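Local coordinates for bifunctional cytochrome P450/NADPH--P450 reductase (Deinococcus aerius, PDB 7F3H), which hydroxylates organic substrates at a P450 heme, probably using electrons that its own reductase domain draws from NADPH, at residues A[83-88]-A[181-186]; A[122-127]-A[305-310]; A[217-222]-A[259-264]; A[313-318]-A[418-423]. All coordinates share one frame; numbering follows the deposited sequence.

The four contacts fall into two pairs within one P450 heme domain. Interactions 1 and 3, with centres 12 Å apart, join the helices on one side of the chain; they touch where Asp88 OD1 comes within 3.3 Å of Tyr259 CD2. Interactions 2 and 4, centres 11 Å apart, touch through Leu421 of helix 408-425, whose CD1 lies 3.5 Å from Ala127 CB. Interactions 1 and 4 stand on opposite sides of the chain's centre, their own centres 33 Å apart. The heme comes nearest in interaction 3, where Thr263 touches it; the side chains of Met184 in interaction 1 and Leu419 in interaction 4 are about 11 Å and 12 Å from it.

Interaction 1: A[83-88]-A[181-186]; sequences RNLGGD and ARAMHH. With SO4 (sulfate ion), chain G.
Leu85 bridges the gap between helix 80-86 and helix 175-190, which by their order in the chain probably correspond to the B' and F helices of the cytochrome P450 fold. Its CB is still 5.6 Å from Ala183 CB and CG 5.0 Å from the same methyl. CD1 closes the distance, reaching 3.9 Å from Ala183 CB and touching Met184 SD as well, whereas CD2, the other branch, stays 4.6 Å from Ala183 CB. The first torsion (chi1 61°) sets CG between the backbone N and the carbonyl carbon, a rotamer that carries the branch across to the second helix. Tyr208 and Ile266, from helices 199-227 and 254-285, also pack on Leu85, making this an apolar joint of several helices, with the heme about 11 Å from the Met184 side chain.

Arg83, at the start of the segment, leads away from this joint on a stretched chain, CG anti to the backbone N (chi1 -172°). Its NE donates a weak but nearly straight hydrogen bond to sulfate O2, 3.3 Å long with an N-H...O angle of 168°, and NH2 approaches O4 of the same ion at 3.5 Å. The sulfate, probably from the crystallisation liquor, thus lies at the edge of the guanidinium, while NH1 forms a salt bridge with Glu97. An alanine here is likely to leave the Glu97 carboxylate without its charged mate and the sulfate with a weaker hold. After the helix, Gly87 turns to positive phi, and its carbonyl O sits 3.4 Å above one guanidinium face, offset toward the rim.

Interaction 2: A[122-127]-A[305-310]; sequences QMLEVA and AVPTYD
Leu124 and Val306 meet with their side chains crossing at about a right angle, CD2 of the leucine lying 4.1 Å from CG1 of the valine. Within 122-127, Leu124 makes the contact, and its CG stands anti to the backbone N (chi1 178°), which points the fork toward the loop. CD2 meets Val306 and also comes up to the backbone O of Pro307 at 4.2 Å; CD1 instead approaches CG of the proline ring at 4.3 Å. The leucine fork therefore straddles two successive residues of an extended loop. Val306 lies toward the solvent and Pro307 is buried, so the loop presents one outer and one inner apolar patch to the same side chain.

Beyond the proline, Thr308 takes the N-cap position of the short helix 309-313. Its side chain caps a backbone N in the first turn while its own N is bound by Thr311 OG1, a reciprocal pairing consistent with a capping box.

In the P450 fold, helix 113-137 is held on a second flank by helix 144-161, which packs on Val126. Helix 408-425 fills the inner side, where Leu421 touches both Ala127 and Pro307.

Interaction 3: A[217-222]-A[259-264]; sequences ELVDEV and YQVMTF
On helix 254-285, which brings Val261 against Val219, the Phe264 ring carries the backbone O of Gln260 over the centre of one face, 3.2 Å above the plane, and meets the ring of Phe111 edge-to-face. Five residues before Phe264, the Tyr259 ring packs on Asp88. The two valines reach toward each other tip to tip. CG1 of Val261 lies 3.9 Å from CG2 of Val219 and equally far from its CG1, so one methyl fits against the fork of the other valine. With CG1 anti to the backbone N (chi1 172°) and CG2 beside that N, Val219 turns both methyls to Val261 CG1.

Helix 199-227 probably corresponds to helix G of the cytochrome P450 fold, and helix 254-285 to the long helix that runs past the heme. Met262 adds its sulfur to the apolar seam, SD lying 4.3 Å from Val219 CG2. Asp220 forms a salt bridge with Arg258 at its border, and Phe176 of helix 175-190 covers Val219.

On the heme side, Thr263 touches the cofactor. Its OG1 donates to Tyr259 O at 2.6 Å, lying 42° above the carbonyl plane, while Thr263 N reaches the same oxygen at 2.8 Å from the opposite face.

Interaction 4: A[313-318]-A[418-423]; sequences MRLDVI and ALLLIL
Where Ile318 packs on Leu419 and Leu420, OE1 of Glu296 accepts from the amides of both Asp316 and Val317, and OE2 of that glutamate from the backbone N of Ile318. One carboxylate thus satisfies three N-H groups where helix 317-329 starts, and its negative charge probably suits the positive end of the helix dipole. By position, this is probably the K helix of the cytochrome P450 fold, and helix 408-425 the L helix, which follows the loop carrying the heme's cysteine ligand. Asp316, although at the N-cap position, makes no capping bond with its side chain and forms a salt bridge with Arg320 instead.

The side chains that meet across the interface are all apolar. Ile318 rests its CD1 against the backbone of the other helix, 4.0 Å from Leu420 N and equally near Leu420 CA, while its other branch, CG2, lies 4.3 Å from Leu419 CB. The isoleucine therefore spans two neighbouring residues, one with each arm. Leu315, in the loop before the helix, reaches the same helix from beside Ile318, and its side chain crosses that of Leu420 obliquely. Val297 of helix 287-300 and Pro307 also pack on Leu420. Because Leu420 holds CG anti to its own N (chi1 178°), its CD1 extends toward the loop and meets Leu315 CD2 at 4.1 Å.

Interaction 1: A[83-88]-A[181-186]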
# COMPACT_ATOMS: atom_id res chain seq x y z
N ARG A 83 -10.80 -11.12 -3.89
CA ARG A 83 -11.69 -10.90 -5.02
C ARG A 83 -13.16 -10.86 -4.62
O ARG A 83 -13.96 -10.24 -5.33
CB ARG A 83 -11.48 -11.96 -6.11
CG ARG A 83 -12.26 -11.64 -7.41
CD ARG A 83 -11.82 -12.48 -8.58
NE ARG A 83 -12.69 -12.28 -9.74
CZ ARG A 83 -12.26 -12.15 -10.99
NH1 ARG A 83 -10.96 -12.20 -11.27
NH2 ARG A 83 -13.14 -12.00 -11.98
N ASN A 84 -13.54 -11.49 -3.49
CA ASN A 84 -14.92 -11.44 -3.01
C ASN A 84 -15.45 -10.03 -2.98
O ASN A 84 -16.65 -9.80 -3.21
CB ASN A 84 -15.06 -12.00 -1.59
CG ASN A 84 -14.87 -13.47 -1.51
OD1 ASN A 84 -15.07 -14.19 -2.49
ND2 ASN A 84 -14.48 -13.95 -0.34
N LEU A 85 -14.58 -9.07 -2.75
CA LEU A 85 -14.98 -7.68 -2.79
C LEU A 85 -14.27 -6.85 -3.86
O LEU A 85 -14.78 -5.79 -4.22
CB LEU A 85 -14.90 -7.09 -1.36
CG LEU A 85 -13.72 -6.94 -0.40
CD1 LEU A 85 -13.93 -5.94 0.74
CD2 LEU A 85 -13.66 -8.34 0.27
N GLY A 86 -13.21 -7.37 -4.47
CA GLY A 86 -12.62 -6.63 -5.58
C GLY A 86 -13.21 -6.87 -6.97
O GLY A 86 -13.07 -6.03 -7.86
N GLY A 87 -13.83 -8.04 -7.15
CA GLY A 87 -14.40 -8.48 -8.40
C GLY A 87 -13.35 -8.55 -9.48
O GLY A 87 -12.18 -8.91 -9.24
N ASP A 88 -13.72 -8.14 -10.68
CA ASP A 88 -12.74 -8.04 -11.75
C ASP A 88 -12.26 -6.60 -11.92
O ASP A 88 -12.06 -6.12 -13.03
CB ASP A 88 -13.28 -8.64 -13.05
CG ASP A 88 -14.55 -7.98 -13.54
OD1 ASP A 88 -14.99 -6.96 -12.96
OD2 ASP A 88 -15.12 -8.51 -14.52
N ALA A 181 -14.02 -2.29 6.86
CA ALA A 181 -13.04 -2.80 7.81
C ALA A 181 -13.34 -4.25 8.19
O ALA A 181 -12.45 -5.12 8.14
CB ALA A 181 -12.99 -1.90 9.06
N ARG A 182 -14.59 -4.53 8.57
CA ARG A 182 -15.01 -5.88 8.92
C ARG A 182 -14.73 -6.85 7.78
O ARG A 182 -14.18 -7.94 8.00
CB ARG A 182 -16.50 -5.89 9.27
CG ARG A 182 -16.89 -5.21 10.57
CD ARG A 182 -18.35 -5.59 10.97
NE ARG A 182 -19.31 -5.13 9.98
CZ ARG A 182 -19.88 -3.92 10.01
NH1 ARG A 182 -19.58 -3.07 10.98
NH2 ARG A 182 -20.75 -3.56 9.08
N ALA A 183 -15.14 -6.49 6.55
CA ALA A 183 -14.98 -7.39 5.41
C ALA A 183 -13.50 -7.67 5.14
O ALA A 183 -13.13 -8.81 4.84
CB ALA A 183 -15.68 -6.84 4.15
N MET A 184 -12.66 -6.62 5.18
CA MET A 184 -11.21 -6.80 4.99
C MET A 184 -10.62 -7.76 6.02
O MET A 184 -9.89 -8.71 5.68
CB MET A 184 -10.52 -5.44 5.05
CG MET A 184 -10.77 -4.58 3.80
SD MET A 184 -9.98 -5.32 2.36
CE MET A 184 -8.40 -4.45 2.43
N HIS A 185 -10.93 -7.52 7.30
CA HIS A 185 -10.45 -8.42 8.34
C HIS A 185 -10.90 -9.87 8.08
O HIS A 185 -10.10 -10.82 8.15
CB HIS A 185 -10.93 -7.94 9.70
CG HIS A 185 -10.52 -8.84 10.82
ND1 HIS A 185 -9.25 -8.84 11.35
CD2 HIS A 185 -11.20 -9.81 11.48
CE1 HIS A 185 -9.17 -9.74 12.32
NE2 HIS A 185 -10.34 -10.34 12.41
N HIS A 186 -12.19 -10.05 7.78
CA HIS A 186 -12.70 -11.40 7.56
C HIS A 186 -12.06 -12.05 6.33
O HIS A 186 -11.82 -13.26 6.32
CB HIS A 186 -14.22 -11.37 7.44
CG HIS A 186 -14.85 -12.71 7.57
ND1 HIS A 186 -15.32 -13.42 6.48
CD2 HIS A 186 -15.02 -13.51 8.65
CE1 HIS A 186 -15.80 -14.58 6.90
NE2 HIS A 186 -15.63 -14.66 8.21
S SO4 G . -16.78 -11.89 -10.79
O1 SO4 G . -18.22 -11.80 -10.49
O2 SO4 G . -15.96 -11.81 -9.54
O3 SO4 G . -16.52 -13.18 -11.46
O4 SO4 G . -16.43 -10.81 -11.74

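Interaction 2: A[122-127]-A[305-310]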
# COMPACT_ATOMS: atom_id res chain seq x y z
N GLN A 122 -8.91 18.28 -3.47
CA GLN A 122 -9.58 17.23 -2.70
C GLN A 122 -8.64 16.67 -1.63
O GLN A 122 -8.99 16.60 -0.45
CB GLN A 122 -10.09 16.13 -3.63
CG GLN A 122 -10.96 16.68 -4.77
CD GLN A 122 -10.72 15.96 -6.09
OE1 GLN A 122 -10.22 14.82 -6.12
NE2 GLN A 122 -11.03 16.63 -7.20
N MET A 123 -7.41 16.31 -2.02
CA MET A 123 -6.44 15.87 -1.03
C MET A 123 -6.28 16.94 0.05
O MET A 123 -6.30 16.65 1.26
CB MET A 123 -5.10 15.56 -1.69
CG MET A 123 -5.17 14.55 -2.83
SD MET A 123 -3.54 14.49 -3.64
CE MET A 123 -3.49 12.83 -4.30
N LEU A 124 -6.15 18.20 -0.37
CA LEU A 124 -5.95 19.26 0.60
C LEU A 124 -7.15 19.37 1.53
O LEU A 124 -6.99 19.51 2.75
CB LEU A 124 -5.67 20.58 -0.11
CG LEU A 124 -5.46 21.88 0.68
CD1 LEU A 124 -4.12 21.93 1.46
CD2 LEU A 124 -5.56 23.04 -0.31
N GLU A 125 -8.35 19.20 0.99
CA GLU A 125 -9.52 19.34 1.85
C GLU A 125 -9.41 18.35 3.00
O GLU A 125 -9.66 18.70 4.16
CB GLU A 125 -10.81 19.12 1.07
CG GLU A 125 -12.09 19.24 1.93
CD GLU A 125 -13.35 18.87 1.13
OE1 GLU A 125 -13.50 19.33 -0.04
OE2 GLU A 125 -14.18 18.09 1.66
N VAL A 126 -9.03 17.11 2.69
CA VAL A 126 -8.97 16.11 3.73
C VAL A 126 -7.78 16.39 4.66
O VAL A 126 -7.93 16.37 5.89
CB VAL A 126 -8.93 14.70 3.12
CG1 VAL A 126 -8.85 13.68 4.22
CG2 VAL A 126 -10.18 14.44 2.27
N ALA A 127 -6.62 16.72 4.08
CA ALA A 127 -5.42 16.93 4.90
C ALA A 127 -5.67 18.03 5.94
O ALA A 127 -5.36 17.85 7.14
CB ALA A 127 -4.23 17.26 3.99
N ALA A 305 0.82 29.84 5.39
CA ALA A 305 0.62 29.71 3.95
C ALA A 305 0.04 28.34 3.60
O ALA A 305 0.45 27.31 4.13
CB ALA A 305 1.94 29.91 3.22
N VAL A 306 -0.91 28.36 2.68
CA VAL A 306 -1.60 27.17 2.22
C VAL A 306 -0.91 26.72 0.93
O VAL A 306 -0.76 27.53 0.01
CB VAL A 306 -3.10 27.47 1.97
CG1 VAL A 306 -3.81 26.29 1.40
CG2 VAL A 306 -3.79 27.94 3.24
N PRO A 307 -0.48 25.47 0.83
CA PRO A 307 0.24 25.03 -0.37
C PRO A 307 -0.70 24.89 -1.56
O PRO A 307 -1.93 24.83 -1.43
CB PRO A 307 0.83 23.67 0.04
CG PRO A 307 -0.06 23.16 1.15
CD PRO A 307 -0.59 24.41 1.85
N THR A 308 -0.08 24.93 -2.75
CA THR A 308 -0.66 24.48 -4.01
C THR A 308 -0.02 23.16 -4.40
O THR A 308 0.89 22.65 -3.72
CB THR A 308 -0.43 25.47 -5.15
OG1 THR A 308 0.97 25.50 -5.44
CG2 THR A 308 -0.95 26.87 -4.82
N TYR A 309 -0.53 22.57 -5.50
CA TYR A 309 0.14 21.41 -6.09
C TYR A 309 1.58 21.74 -6.48
O TYR A 309 2.47 20.88 -6.39
CB TYR A 309 -0.66 20.90 -7.28
CG TYR A 309 0.02 19.84 -8.09
CD1 TYR A 309 0.09 18.52 -7.64
CD2 TYR A 309 0.59 20.14 -9.33
CE1 TYR A 309 0.71 17.52 -8.41
CE2 TYR A 309 1.22 19.15 -10.09
CZ TYR A 309 1.27 17.85 -9.62
OH TYR A 309 1.90 16.90 -10.38
N ASP A 310 1.82 22.98 -6.92
CA ASP A 310 3.18 23.41 -7.23
C ASP A 310 4.06 23.30 -6.00
O ASP A 310 5.22 22.88 -6.09
CB ASP A 310 3.19 24.84 -7.76
CG ASP A 310 4.42 25.14 -8.59
OD1 ASP A 310 4.61 24.40 -9.59
OD2 ASP A 310 5.20 26.07 -8.24

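Interaction 3: A[217-222]-A[259-264]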
# COMPACT_ATOMS: atom_id res chain seq x y z
N GLU A 217 -24.29 -1.86 -2.51
CA GLU A 217 -25.51 -1.06 -2.57
C GLU A 217 -25.22 0.43 -2.54
O GLU A 217 -25.79 1.20 -3.34
CB GLU A 217 -26.47 -1.44 -1.45
CG GLU A 217 -27.33 -2.66 -1.77
CD GLU A 217 -28.39 -2.39 -2.85
OE1 GLU A 217 -29.25 -1.49 -2.63
OE2 GLU A 217 -28.34 -3.08 -3.92
N LEU A 218 -24.44 0.89 -1.56
CA LEU A 218 -24.14 2.32 -1.50
C LEU A 218 -23.48 2.79 -2.79
O LEU A 218 -23.87 3.81 -3.37
CB LEU A 218 -23.25 2.62 -0.30
CG LEU A 218 -22.84 4.08 -0.01
CD1 LEU A 218 -22.62 4.32 1.50
CD2 LEU A 218 -21.60 4.54 -0.84
N VAL A 219 -22.46 2.04 -3.26
CA VAL A 219 -21.72 2.53 -4.42
C VAL A 219 -22.63 2.53 -5.66
O VAL A 219 -22.69 3.52 -6.39
CB VAL A 219 -20.42 1.72 -4.64
CG1 VAL A 219 -19.78 2.12 -5.95
CG2 VAL A 219 -19.40 1.95 -3.50
N ASP A 220 -23.35 1.43 -5.89
CA ASP A 220 -24.36 1.32 -6.95
C ASP A 220 -25.37 2.47 -6.98
O ASP A 220 -25.71 2.99 -8.03
CB ASP A 220 -25.15 0.03 -6.76
CG ASP A 220 -24.35 -1.19 -7.15
OD1 ASP A 220 -23.31 -1.06 -7.83
OD2 ASP A 220 -24.79 -2.31 -6.75
N GLU A 221 -25.84 2.86 -5.82
CA GLU A 221 -26.75 3.95 -5.62
C GLU A 221 -26.11 5.27 -6.09
O GLU A 221 -26.66 5.97 -6.96
CB GLU A 221 -27.04 3.71 -4.14
CG GLU A 221 -27.93 4.22 -3.04
CD GLU A 221 -27.50 5.51 -2.19
OE1 GLU A 221 -26.24 5.90 -2.15
OE2 GLU A 221 -28.43 6.08 -1.43
N VAL A 222 -24.89 5.54 -5.64
CA VAL A 222 -24.17 6.71 -6.14
C VAL A 222 -24.07 6.65 -7.67
O VAL A 222 -24.27 7.67 -8.37
CB VAL A 222 -22.77 6.80 -5.49
CG1 VAL A 222 -21.74 7.66 -6.28
CG2 VAL A 222 -22.92 7.17 -4.06
N TYR A 259 -16.84 -2.17 -8.95
CA TYR A 259 -15.67 -2.96 -8.60
C TYR A 259 -14.41 -2.10 -8.53
O TYR A 259 -13.62 -2.22 -7.58
CB TYR A 259 -15.49 -4.08 -9.61
CG TYR A 259 -16.36 -5.27 -9.34
CD1 TYR A 259 -16.73 -5.60 -8.03
CD2 TYR A 259 -16.80 -6.09 -10.37
CE1 TYR A 259 -17.53 -6.70 -7.78
CE2 TYR A 259 -17.60 -7.19 -10.11
CZ TYR A 259 -17.95 -7.49 -8.82
OH TYR A 259 -18.73 -8.58 -8.59
N GLN A 260 -14.23 -1.18 -9.48
CA GLN A 260 -13.06 -0.30 -9.44
C GLN A 260 -13.12 0.62 -8.22
O GLN A 260 -12.09 0.86 -7.58
CB GLN A 260 -12.95 0.53 -10.72
CG GLN A 260 -12.85 -0.26 -12.05
CD GLN A 260 -11.77 -1.35 -12.07
OE1 GLN A 260 -10.82 -1.35 -11.27
NE2 GLN A 260 -11.92 -2.29 -13.01
N VAL A 261 -14.30 1.17 -7.91
CA VAL A 261 -14.41 2.01 -6.71
C VAL A 261 -14.01 1.22 -5.46
O VAL A 261 -13.20 1.68 -4.63
CB VAL A 261 -15.83 2.61 -6.60
CG1 VAL A 261 -16.07 3.13 -5.18
CG2 VAL A 261 -16.01 3.68 -7.66
N MET A 262 -14.57 0.02 -5.32
CA MET A 262 -14.19 -0.85 -4.21
C MET A 262 -12.68 -1.09 -4.20
O MET A 262 -12.05 -1.08 -3.15
CB MET A 262 -14.94 -2.18 -4.28
CG MET A 262 -16.45 -2.13 -3.99
SD MET A 262 -16.86 -1.32 -2.45
CE MET A 262 -15.89 -2.28 -1.25
N THR A 263 -12.09 -1.26 -5.39
CA THR A 263 -10.67 -1.55 -5.55
C THR A 263 -9.82 -0.38 -5.05
O THR A 263 -8.84 -0.58 -4.32
CB THR A 263 -10.40 -1.87 -7.04
OG1 THR A 263 -11.16 -3.02 -7.42
CG2 THR A 263 -8.94 -2.18 -7.30
N PHE A 264 -10.14 0.84 -5.49
CA PHE A 264 -9.48 2.04 -4.95
C PHE A 264 -9.44 2.00 -3.43
O PHE A 264 -8.40 2.30 -2.83
CB PHE A 264 -10.17 3.32 -5.41
CG PHE A 264 -10.27 3.47 -6.89
CD1 PHE A 264 -9.44 2.74 -7.74
CD2 PHE A 264 -11.22 4.30 -7.44
CE1 PHE A 264 -9.56 2.85 -9.12
CE2 PHE A 264 -11.35 4.41 -8.81
CZ PHE A 264 -10.51 3.68 -9.66

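Interaction 4: A[313-318]-A[418-423]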
# COMPACT_ATOMS: atom_id res chain seq x y z
N MET A 313 5.18 19.84 -5.64
CA MET A 313 6.13 19.41 -6.67
C MET A 313 7.49 20.09 -6.50
O MET A 313 8.48 19.58 -7.02
CB MET A 313 5.56 19.68 -8.07
CG MET A 313 4.27 18.90 -8.36
SD MET A 313 4.36 17.14 -7.84
CE MET A 313 5.77 16.52 -8.75
N ARG A 314 7.56 21.16 -5.73
CA ARG A 314 8.83 21.79 -5.43
C ARG A 314 9.55 21.15 -4.25
O ARG A 314 10.67 21.56 -3.94
CB ARG A 314 8.62 23.28 -5.14
CG ARG A 314 8.38 24.10 -6.41
CD ARG A 314 7.91 25.50 -6.09
NE ARG A 314 9.04 26.38 -5.77
CZ ARG A 314 8.93 27.52 -5.09
NH1 ARG A 314 7.74 27.94 -4.66
NH2 ARG A 314 10.01 28.26 -4.84
N LEU A 315 8.94 20.15 -3.60
CA LEU A 315 9.56 19.45 -2.48
C LEU A 315 10.71 18.56 -2.94
O LEU A 315 10.68 17.99 -4.03
CB LEU A 315 8.54 18.57 -1.79
CG LEU A 315 7.39 19.21 -1.04
CD1 LEU A 315 6.50 18.06 -0.64
CD2 LEU A 315 7.89 19.97 0.16
N ASP A 316 11.72 18.42 -2.06
CA ASP A 316 12.86 17.54 -2.32
C ASP A 316 13.15 16.56 -1.18
O ASP A 316 13.24 15.34 -1.40
CB ASP A 316 14.14 18.33 -2.59
CG ASP A 316 15.35 17.46 -2.51
OD1 ASP A 316 15.37 16.41 -3.19
OD2 ASP A 316 16.25 17.77 -1.72
N VAL A 317 13.29 17.10 0.04
CA VAL A 317 13.56 16.26 1.20
C VAL A 317 12.41 15.28 1.44
O VAL A 317 12.62 14.07 1.58
CB VAL A 317 13.80 17.14 2.44
CG1 VAL A 317 13.86 16.30 3.72
CG2 VAL A 317 15.07 17.97 2.26
N ILE A 318 11.17 15.78 1.48
CA ILE A 318 10.02 14.94 1.84
C ILE A 318 9.80 13.79 0.85
O ILE A 318 9.61 12.65 1.30
CB ILE A 318 8.78 15.82 2.04
CG1 ILE A 318 8.84 16.52 3.41
CG2 ILE A 318 7.50 15.06 1.87
CD1 ILE A 318 7.67 17.45 3.68
N ALA A 418 0.26 15.55 3.10
CA ALA A 418 -0.04 15.33 4.51
C ALA A 418 1.17 15.70 5.36
O ALA A 418 1.04 16.42 6.36
CB ALA A 418 -0.45 13.87 4.75
N LEU A 419 2.35 15.21 4.97
CA LEU A 419 3.55 15.45 5.76
C LEU A 419 3.89 16.93 5.78
O LEU A 419 4.23 17.48 6.83
CB LEU A 419 4.71 14.63 5.17
CG LEU A 419 4.78 13.17 5.66
CD1 LEU A 419 5.69 12.22 4.83
CD2 LEU A 419 5.19 13.15 7.13
N LEU A 420 3.80 17.58 4.62
CA LEU A 420 4.04 19.01 4.50
C LEU A 420 3.17 19.79 5.48
O LEU A 420 3.67 20.61 6.26
CB LEU A 420 3.74 19.45 3.06
CG LEU A 420 3.88 20.92 2.70
CD1 LEU A 420 5.29 21.40 3.00
CD2 LEU A 420 3.50 21.13 1.27
N LEU A 421 1.87 19.51 5.50
CA LEU A 421 0.99 20.28 6.37
C LEU A 421 1.24 19.95 7.84
O LEU A 421 1.31 20.85 8.69
CB LEU A 421 -0.46 20.01 5.98
CG LEU A 421 -1.03 20.68 4.72
CD1 LEU A 421 -2.51 20.30 4.54
CD2 LEU A 421 -0.85 22.21 4.73
N ILE A 422 1.43 18.66 8.16
CA ILE A 422 1.67 18.23 9.53
C ILE A 422 2.90 18.92 10.10
O ILE A 422 2.88 19.47 11.20
CB ILE A 422 1.78 16.70 9.60
CG1 ILE A 422 0.39 16.08 9.47
CG2 ILE A 422 2.50 16.21 10.91
CD1 ILE A 422 0.43 14.60 9.25
N LEU A 423 4.00 18.89 9.34
CA LEU A 423 5.24 19.45 9.84
C LEU A 423 5.19 20.97 9.82
O LEU A 423 5.85 21.61 10.65
CB LEU A 423 6.43 18.92 9.04
CG LEU A 423 6.76 17.41 9.14
CD1 LEU A 423 8.01 17.12 8.35
CD2 LEU A 423 6.92 16.89 10.57